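Lovastatin nonaketide synthase, polyketide synthase component (Aspergillus terreus, PDB 7CPX) builds the nonaketide dihydromonacolin L from malonyl-CoA, S-adenosylmethionine and NADPH in the biosynthesis of lovastatin, working as a homodimer that binds LovC. Local coordinates at residues A523-S528 and D883-S888. The protein carries 2 engineered substitutions. Numbering follows the deposited sequence.
Sequences AIVGHS and DLDSFS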
loop_
_atom_site.group_PDB
_atom_site.type_symbol
_atom_site.label_atom_id
_atom_site.label_comp_id
_atom_site.label_asym_id
_atom_site.label_seq_id
_atom_site.Cartn_x
_atom_site.Cartn_y
_atom_site.Cartn_z
ATOM N N ALA A 523 18.949 -17.616 53.489
ATOM C CA ALA A 523 20.128 -17.366 54.301
ATOM C C ALA A 523 20.955 -18.638 54.373
ATOM O O ALA A 523 20.405 -19.736 54.509
ATOM C CB ALA A 523 19.736 -16.893 55.700
ATOM N N ILE A 524 22.270 -18.483 54.285
ATOM C CA ILE A 524 23.210 -19.590 54.246
ATOM C C ILE A 524 24.083 -19.515 55.489
ATOM O O ILE A 524 24.515 -18.429 55.893
ATOM C CB ILE A 524 24.068 -19.545 52.967
ATOM C CG1 ILE A 524 23.182 -19.351 51.734
ATOM C CG2 ILE A 524 24.890 -20.803 52.838
ATOM C CD1 ILE A 524 22.120 -20.416 51.550
ATOM N N VAL A 525 24.340 -20.670 56.094
ATOM C CA VAL A 525 25.076 -20.765 57.347
ATOM C C VAL A 525 26.419 -21.422 57.067
ATOM O O VAL A 525 26.475 -22.512 56.486
ATOM C CB VAL A 525 24.285 -21.557 58.402
ATOM C CG1 VAL A 525 25.108 -21.744 59.660
ATOM C CG2 VAL A 525 22.983 -20.843 58.724
ATOM N N GLY A 526 27.495 -20.759 57.481
ATOM C CA GLY A 526 28.829 -21.293 57.301
ATOM C C GLY A 526 29.894 -20.444 57.964
ATOM O O GLY A 526 29.907 -19.219 57.809
ATOM N N HIS A 527 30.794 -21.088 58.708
ATOM C CA HIS A 527 31.841 -20.352 59.408
ATOM C C HIS A 527 32.925 -19.870 58.452
ATOM O O HIS A 527 33.426 -18.749 58.594
ATOM C CB HIS A 527 32.456 -21.227 60.501
ATOM C CG HIS A 527 33.538 -20.547 61.280
ATOM N ND1 HIS A 527 34.573 -21.237 61.875
ATOM C CD2 HIS A 527 33.746 -19.240 61.563
ATOM C CE1 HIS A 527 35.372 -20.384 62.490
ATOM N NE2 HIS A 527 34.892 -19.165 62.316
ATOM N N SER A 528 33.299 -20.694 57.480
ATOM C CA SER A 528 34.393 -20.402 56.565
ATOM C C SER A 528 33.900 -20.478 55.123
ATOM O O SER A 528 32.725 -20.745 54.853
ATOM C CB SER A 528 35.560 -21.366 56.791
ATOM O OG SER A 528 35.167 -22.705 56.543
ATOM N N ASP A 883 28.812 -24.401 66.963
ATOM C CA ASP A 883 28.277 -23.238 67.666
ATOM C C ASP A 883 28.142 -22.044 66.728
ATOM O O ASP A 883 27.107 -21.364 66.709
ATOM C CB ASP A 883 29.175 -22.895 68.854
ATOM C CG ASP A 883 29.387 -24.075 69.783
ATOM O OD1 ASP A 883 28.436 -24.861 69.974
ATOM O OD2 ASP A 883 30.505 -24.216 70.319
ATOM N N LEU A 884 29.183 -21.771 65.935
ATOM C CA LEU A 884 29.101 -20.676 64.974
ATOM C C LEU A 884 27.954 -20.908 64.005
ATOM O O LEU A 884 27.172 -19.994 63.720
ATOM C CB LEU A 884 30.415 -20.529 64.201
ATOM C CG LEU A 884 31.729 -20.324 64.960
ATOM C CD1 LEU A 884 31.499 -19.687 66.319
ATOM C CD2 LEU A 884 32.479 -21.637 65.088
ATOM N N ASP A 885 27.837 -22.133 63.490
ATOM C CA ASP A 885 26.754 -22.441 62.568
ATOM C C ASP A 885 25.401 -22.298 63.248
ATOM O O ASP A 885 24.448 -21.802 62.644
ATOM C CB ASP A 885 26.924 -23.852 62.005
ATOM C CG ASP A 885 28.215 -24.017 61.227
ATOM O OD1 ASP A 885 28.989 -23.040 61.143
ATOM O OD2 ASP A 885 28.455 -25.123 60.700
ATOM N N SER A 886 25.295 -22.720 64.508
ATOM C CA SER A 886 24.021 -22.615 65.213
ATOM C C SER A 886 23.591 -21.159 65.358
ATOM O O SER A 886 22.451 -20.796 65.037
ATOM C CB SER A 886 24.132 -23.282 66.583
ATOM O OG SER A 886 24.545 -24.631 66.463
ATOM N N PHE A 887 24.494 -20.304 65.844
ATOM C CA PHE A 887 24.137 -18.902 66.031
ATOM C C PHE A 887 23.881 -18.214 64.694
ATOM O O PHE A 887 22.957 -17.396 64.572
ATOM C CB PHE A 887 25.236 -18.178 66.805
ATOM C CG PHE A 887 24.937 -16.733 67.063
ATOM C CD1 PHE A 887 24.103 -16.358 68.102
ATOM C CD2 PHE A 887 25.484 -15.747 66.262
ATOM C CE1 PHE A 887 23.823 -15.027 68.339
ATOM C CE2 PHE A 887 25.210 -14.417 66.494
ATOM C CZ PHE A 887 24.377 -14.055 67.533
ATOM N N SER A 888 24.689 -18.528 63.679
ATOM C CA SER A 888 24.470 -17.949 62.362
ATOM C C SER A 888 23.147 -18.409 61.771
ATOM O O SER A 888 22.497 -17.645 61.057
ATOM C CB SER A 888 25.625 -18.312 61.432
ATOM O OG SER A 888 25.403 -17.816 60.124
#
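V525 and D885 lie nearest in backbone, CA to CA 5.7 Å, where the chain leaving strand 520-524 runs past the first turn of helix 883-898; H527 CA and L884 CA follow at 6.2 Å. V525 makes the larger of two patches. Its CG1, anti to the backbone N (chi1 175°), lies over the helix backbone near D885 O and D885 CA, with CG1 3.6 Å from D885 CB and 3.9 Å from S888 CB. CG2 rests against the carbonyl group of S888, while S888 OG reaches back toward V525 CA. Two residues on from V525, and one back along the helix from D885, L884 CD2 sits over a face of the H527 imidazole, 4.0 Å from the ring centroid and 17° off its normal: a CH-pi contact displaced toward ND1. Between these two patches D885 OD1 lies 3.6 Å from H527 N; no hydrogen bond joins the two segments. I524 points away from helix 883-898 and packs on I532, A535, L536 and A539 of helix 529-542; S528 stands at that helix's N-cap position, its OG hydrogen-bonded to T531 OG1. The start of helix 883-898, within the MAT region, thus packs against the loop leaving the middle strand, 520-524, of a three-stranded antiparallel sheet, consistent with the alpha/beta linker joining ketosynthase to acyltransferase in related megasynthases; L884 also touches helix 575-578, and S888 touches P474.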